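Local coordinates for protein N-acetylglucosamine 2-epimerase (Xylella fastidiosa, PDB 3GT5) that probably interconverts sugar epimers at carbon 2, as a member of the N-acylglucosamine 2-epimerase family of isomerases, at residues 109-114 with 157-162; 118-123 with 178-183. One frame throughout, in Å; residues are numbered along the deposited sequence. Where two conformers were deposited one is given.

Contact 1 of 2, residues 109-114 with 157-162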
loop_
_atom_site.group_PDB
_atom_site.type_symbol
_atom_site.label_atom_id
_atom_site.label_comp_id
_atom_site.label_asym_id
_atom_site.label_seq_id
_atom_site.Cartn_x
_atom_site.Cartn_y
_atom_site.Cartn_z
ATOM N N THR A 109 -19.706 3.976 -4.143
ATOM C CA THR A 109 -19.113 4.926 -3.181
ATOM C C THR A 109 -17.774 5.404 -3.677
ATOM O O THR A 109 -16.951 4.597 -4.122
ATOM C CB THR A 109 -18.924 4.308 -1.814
ATOM O OG1 THR A 109 -20.175 3.811 -1.345
ATOM C CG2 THR A 109 -18.368 5.353 -0.807
ATOM N N ASN A 110 -17.573 6.722 -3.607
ATOM C CA ASN A 110 -16.329 7.371 -4.031
ATOM C C ASN A 110 -15.321 7.485 -2.894
ATOM O O ASN A 110 -15.425 8.331 -2.045
ATOM C CB ASN A 110 -16.636 8.750 -4.643
ATOM C CG ASN A 110 -17.248 8.641 -6.028
ATOM O OD1 ASN A 110 -16.683 7.999 -6.896
ATOM N ND2 ASN A 110 -18.402 9.300 -6.251
ATOM N N HIS A 111 -14.382 6.551 -2.863
ATOM C CA HIS A 111 -13.398 6.461 -1.802
ATOM C C HIS A 111 -12.115 7.123 -2.205
ATOM O O HIS A 111 -11.549 6.794 -3.218
ATOM C CB HIS A 111 -13.130 4.988 -1.488
ATOM C CG HIS A 111 -14.173 4.377 -0.626
ATOM N ND1 HIS A 111 -14.283 4.650 0.721
ATOM C CD2 HIS A 111 -15.161 3.500 -0.920
ATOM C CE1 HIS A 111 -15.288 3.953 1.224
ATOM N NE2 HIS A 111 -15.837 3.245 0.248
ATOM N N CYS A 112 -11.632 8.047 -1.396
ATOM C CA CYS A 112 -10.313 8.640 -1.617
ATOM C C CYS A 112 -9.235 7.553 -1.678
ATOM O O CYS A 112 -8.276 7.678 -2.440
ATOM C CB CYS A 112 -9.993 9.605 -0.491
ATOM S SG CYS A 112 -8.563 10.606 -0.956
ATOM N N TYR A 113 -9.381 6.512 -0.852
ATOM C CA TYR A 113 -8.447 5.388 -0.867
ATOM C C TYR A 113 -8.338 4.801 -2.283
ATOM O O TYR A 113 -7.234 4.523 -2.776
ATOM C CB TYR A 113 -8.935 4.352 0.155
ATOM C CG TYR A 113 -7.979 3.222 0.431
ATOM C CD1 TYR A 113 -7.244 3.160 1.625
ATOM C CD2 TYR A 113 -7.806 2.190 -0.526
ATOM C CE1 TYR A 113 -6.385 2.129 1.869
ATOM C CE2 TYR A 113 -6.951 1.179 -0.287
ATOM C CZ TYR A 113 -6.239 1.142 0.902
ATOM O OH TYR A 113 -5.370 0.110 1.168
ATOM N N GLY A 114 -9.489 4.649 -2.930
ATOM C CA GLY A 114 -9.607 4.238 -4.339
ATOM C C GLY A 114 -8.877 5.127 -5.309
ATOM O O GLY A 114 -8.062 4.658 -6.118
ATOM N N LYS A 157 -10.277 14.617 2.250
ATOM C CA LYS A 157 -11.450 13.961 2.838
ATOM C C LYS A 157 -11.539 12.531 2.350
ATOM O O LYS A 157 -10.956 12.183 1.323
ATOM C CB LYS A 157 -12.710 14.738 2.458
ATOM C CG LYS A 157 -12.624 16.198 2.908
ATOM C CD LYS A 157 -13.936 16.956 2.741
ATOM C CE LYS A 157 -14.380 17.005 1.302
ATOM N NZ LYS A 157 -15.252 18.189 1.069
ATOM N N ASP A 158 -12.290 11.695 3.050
ATOM C CA ASP A 158 -12.216 10.253 2.752
ATOM C C ASP A 158 -13.243 9.669 1.798
ATOM O O ASP A 158 -12.916 8.849 0.951
ATOM C CB ASP A 158 -12.278 9.478 4.043
ATOM C CG ASP A 158 -11.269 8.367 4.080
ATOM O OD1 ASP A 158 -11.696 7.201 3.878
ATOM O OD2 ASP A 158 -10.064 8.667 4.323
ATOM N N GLU A 159 -14.519 9.999 1.981
ATOM C CA GLU A 159 -15.558 9.167 1.404
ATOM C C GLU A 159 -16.790 10.014 1.044
ATOM O O GLU A 159 -17.266 10.738 1.884
ATOM C CB GLU A 159 -15.984 8.075 2.389
ATOM C CG GLU A 159 -17.077 7.135 1.837
ATOM C CD GLU A 159 -17.742 6.286 2.897
ATOM O OE1 GLU A 159 -17.046 5.883 3.863
ATOM O OE2 GLU A 159 -18.960 5.989 2.726
ATOM N N ALA A 160 -17.270 9.881 -0.192
ATOM C CA ALA A 160 -18.442 10.593 -0.686
ATOM C C ALA A 160 -19.330 9.616 -1.464
ATOM O O ALA A 160 -18.867 8.601 -2.031
ATOM C CB ALA A 160 -18.017 11.813 -1.533
ATOM N N ASP A 161 -20.623 9.900 -1.461
ATOM C CA ASP A 161 -21.526 9.173 -2.282
ATOM C C ASP A 161 -21.363 9.517 -3.758
ATOM O O ASP A 161 -20.540 10.330 -4.128
ATOM C CB ASP A 161 -22.982 9.347 -1.776
ATOM C CG ASP A 161 -23.604 10.733 -2.070
ATOM O OD1 ASP A 161 -23.072 11.582 -2.820
ATOM O OD2 ASP A 161 -24.718 10.961 -1.514
ATOM N N ALA A 162 -22.184 8.908 -4.605
ATOM C CA ALA A 162 -22.090 9.134 -6.067
ATOM C C ALA A 162 -22.442 10.572 -6.551
ATOM O O ALA A 162 -22.028 10.976 -7.631
ATOM C CB ALA A 162 -22.910 8.065 -6.814
HETATM O O HOH W 1 -19.774 3.333 1.882
HETATM O O HOH W 2 -19.914 9.570 -8.733
HETATM O O HOH W 3 -11.364 6.216 1.306
#
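Asn-110 and Ala-160 form an antiparallel hydrogen-bonded pair, the centre of a short strand-to-strand contact that continues into the first turn of a helix. Asn-110 N gives its hydrogen to Ala-160 O at 2.8 Å, and Ala-160 N returns one to Asn-110 O. One step on, His-111 and Glu-159 make the non-hydrogen-bonded pair; beyond them Cys-112 N, already in the helix, donates to Asp-158 O over 2.8 Å in a nearly straight bond (170° at the hydrogen).

Side-chain polar contacts extend this ladder at both ends. Asn-110 CG is anti to its carbonyl carbon and beside the backbone N (chi1 -74°), and ND2 donates to Asp-161 O at 3.2 Å from above the carbonyl plane, while a water links ND2 to Ala-162 O. At the helical end another water accepts from Tyr-113 N and donates to both Asp-158 O and Asp-158 OD1, which also forms a salt bridge with Arg-241, as does Glu-159 OE1.

Van der Waals packing lies on the face carrying His-111 and Glu-159. The extended Glu-159 chain runs alongside the imidazole, its CG 3.7 Å from His-111 CE1, while Thr-109 CG2 approaches the same CG to 3.4 Å and sits over one face of the His-111 ring, offset toward its rim.

The paired strands 104-111 and 155-160 are neighbours in a five-stranded antiparallel sheet. His-111 occupies the N-cap position of helix 112-127, and helix 172-189 meets the junction through Ala-174, which touches Cys-112 and Asp-158.

Contact 2 of 2, residues 118-123 with 178-183; sequences VMLAYS and MCEAML
Ala-181 faces Met-119 and Leu-120 where two nearly parallel helices of an (alpha/alpha)6 barrel, as in other members of the N-acylglucosamine 2-epimerase family, lie against each other. The segment axes approach to 8.4 Å and cross at only 17°, a closeness that the small alanine side chain permits.

In the first shell, the methyl CB of Ala-181 points at the opposite helix and meets Met-119 CB at 3.8 Å. It lies equally far from the backbone N of Leu-120, and the alpha carbons of Leu-120 and Ala-181 are 4.6 Å apart. To one side of this central contact, Met-119 leaves its helix with CG anti to the backbone N (chi1 -178°) and then bends at both following torsions. Its terminal methyl CE thereby comes tip to tip with CE of Met-182 at 4.1 Å, the two chains crossing at about a right angle. To the other side, Leu-120 CD2 rests 4.0 Å from Glu-180 OE2, an aliphatic branch against a carboxylate oxygen.

The surroundings position these groups. Glu-180 is gripped at both oxygens, OE2 by the hydroxyl of Tyr-377 and OE1 by His-177 ND1, which fixes the carboxylate beside the leucine. Met-182 is backed by Trp-141 of helix 133-147 and by Tyr-194 and Ala-198 of helix 192-211, while Phe-59 of helix 51-68 packs on Leu-120.

Ser-123 also faces Ala-181, yet its hydroxyl is turned back to its own helix: OG donates to Met-119 O over 2.9 Å from above the carbonyl plane, and Ser-123 N reaches that oxygen from the opposite face.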
loop_
_atom_site.group_PDB
_atom_site.type_symbol
_atom_site.label_atom_id
_atom_site.label_comp_id
_atom_site.label_asym_id
_atom_site.label_seq_id
_atom_site.Cartn_x
_atom_site.Cartn_y
_atom_site.Cartn_z
ATOM N N VAL A 118 -5.891 4.536 -8.011
ATOM C CA VAL A 118 -6.026 4.948 -9.406
ATOM C C VAL A 118 -4.864 5.839 -9.846
ATOM O O VAL A 118 -4.268 5.593 -10.923
ATOM C CB VAL A 118 -7.389 5.634 -9.601
ATOM C CG1 VAL A 118 -7.442 6.383 -10.981
ATOM C CG2 VAL A 118 -8.592 4.592 -9.483
ATOM N N MET A 119 -4.497 6.849 -9.023
ATOM C CA MET A 119 -3.331 7.740 -9.302
ATOM C C MET A 119 -2.037 6.925 -9.437
ATOM O O MET A 119 -1.240 7.120 -10.367
ATOM C CB MET A 119 -3.186 8.872 -8.284
ATOM C CG MET A 119 -2.039 9.807 -8.588
ATOM S SD MET A 119 -2.237 10.817 -10.176
ATOM C CE MET A 119 -2.941 12.334 -9.433
ATOM N N LEU A 120 -1.858 5.958 -8.547
ATOM C CA LEU A 120 -0.713 5.082 -8.616
ATOM C C LEU A 120 -0.718 4.254 -9.910
ATOM O O LEU A 120 0.346 4.163 -10.578
ATOM C CB LEU A 120 -0.688 4.151 -7.396
ATOM C CG LEU A 120 0.511 3.198 -7.346
ATOM C CD1 LEU A 120 1.839 3.972 -7.165
ATOM C CD2 LEU A 120 0.354 2.146 -6.222
ATOM N N ALA A 121 -1.870 3.682 -10.284
ATOM C CA ALA A 121 -1.949 2.870 -11.514
ATOM C C ALA A 121 -1.606 3.753 -12.743
ATOM O O ALA A 121 -0.885 3.340 -13.674
ATOM C CB ALA A 121 -3.323 2.212 -11.686
ATOM N N TYR A 122 -2.152 4.959 -12.782
ATOM C CA TYR A 122 -1.875 5.842 -13.938
ATOM C C TYR A 122 -0.400 6.266 -13.971
ATOM O O TYR A 122 0.190 6.371 -15.071
ATOM C CB TYR A 122 -2.796 7.071 -13.918
ATOM C CG TYR A 122 -4.271 6.798 -14.170
ATOM C CD1 TYR A 122 -4.725 5.666 -14.877
ATOM C CD2 TYR A 122 -5.243 7.715 -13.750
ATOM C CE1 TYR A 122 -6.071 5.423 -15.083
ATOM C CE2 TYR A 122 -6.603 7.494 -14.012
ATOM C CZ TYR A 122 -7.007 6.355 -14.690
ATOM O OH TYR A 122 -8.344 6.117 -14.924
ATOM N N SER A 123 0.210 6.502 -12.802
ATOM C CA SER A 123 1.641 6.875 -12.737
ATOM C C SER A 123 2.499 5.712 -13.259
ATOM O O SER A 123 3.445 5.923 -14.038
ATOM C CB SER A 123 2.057 7.205 -11.308
ATOM O OG SER A 123 1.306 8.296 -10.895
ATOM N N MET A 178 -2.221 8.247 -0.702
ATOM C CA MET A 178 -2.138 9.379 -1.625
ATOM C C MET A 178 -0.715 9.973 -1.635
ATOM O O MET A 178 -0.242 10.368 -2.679
ATOM C CB MET A 178 -3.195 10.458 -1.327
ATOM C CG MET A 178 -3.401 11.464 -2.493
ATOM S SD MET A 178 -3.981 10.741 -4.047
ATOM C CE MET A 178 -5.665 10.431 -3.503
ATOM N N CYS A 179 -0.025 10.015 -0.498
ATOM C CA CYS A 179 1.375 10.477 -0.459
ATOM C C CYS A 179 2.225 9.559 -1.349
ATOM O O CYS A 179 2.995 10.030 -2.204
ATOM C CB CYS A 179 1.899 10.548 0.986
ATOM S SG CYS A 179 3.634 10.897 1.177
ATOM N N GLU A 180 2.043 8.242 -1.182
ATOM C CA GLU A 180 2.688 7.239 -2.022
ATOM C C GLU A 180 2.403 7.444 -3.518
ATOM O O GLU A 180 3.357 7.379 -4.340
ATOM C CB GLU A 180 2.188 5.854 -1.577
ATOM C CG GLU A 180 2.594 4.692 -2.442
ATOM C CD GLU A 180 1.748 3.418 -2.120
ATOM O OE1 GLU A 180 0.735 3.525 -1.360
ATOM O OE2 GLU A 180 2.060 2.304 -2.617
ATOM N N ALA A 181 1.123 7.690 -3.871
ATOM C CA ALA A 181 0.724 7.900 -5.264
ATOM C C ALA A 181 1.306 9.175 -5.812
ATOM O O ALA A 181 1.704 9.197 -6.985
ATOM C CB ALA A 181 -0.828 7.925 -5.439
ATOM N N MET A 182 1.403 10.216 -4.968
ATOM C CA MET A 182 1.958 11.485 -5.410
ATOM C C MET A 182 3.456 11.392 -5.672
ATOM O O MET A 182 3.949 11.987 -6.641
ATOM C CB MET A 182 1.610 12.631 -4.466
ATOM C CG MET A 182 0.140 13.029 -4.499
ATOM S SD MET A 182 -0.505 13.673 -6.112
ATOM C CE MET A 182 -2.274 13.815 -5.630
ATOM N N LEU A 183 4.168 10.597 -4.853
ATOM C CA LEU A 183 5.561 10.305 -5.108
ATOM C C LEU A 183 5.750 9.561 -6.435
ATOM O O LEU A 183 6.628 9.920 -7.236
ATOM C CB LEU A 183 6.183 9.530 -3.952
ATOM C CG LEU A 183 6.402 10.287 -2.648
ATOM C CD1 LEU A 183 6.639 9.322 -1.443
ATOM C CD2 LEU A 183 7.531 11.309 -2.795
#

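The two contacts, with centres 16 Å apart, lead from sheet to helical barrel. Helix 112-127 serves both: its first turn belongs to contact 1 and its middle to contact 2. The segments alternate along the chain, 109-114, 118-123, 157-162 and 178-183: strands 104-111 and 155-160 pair in contact 1, and the helices that come later in the chain, 112-127 and 172-189, pair in contact 2. The centre of contact 1 lies about 17 Å from the centre of the chain, that of contact 2 about 10 Å. They touch directly where Cys-112 SG packs on Met-178 CE at 3.9 Å. Strand pairing and helix pairing thus tie these regions of the epimerase-family domain together.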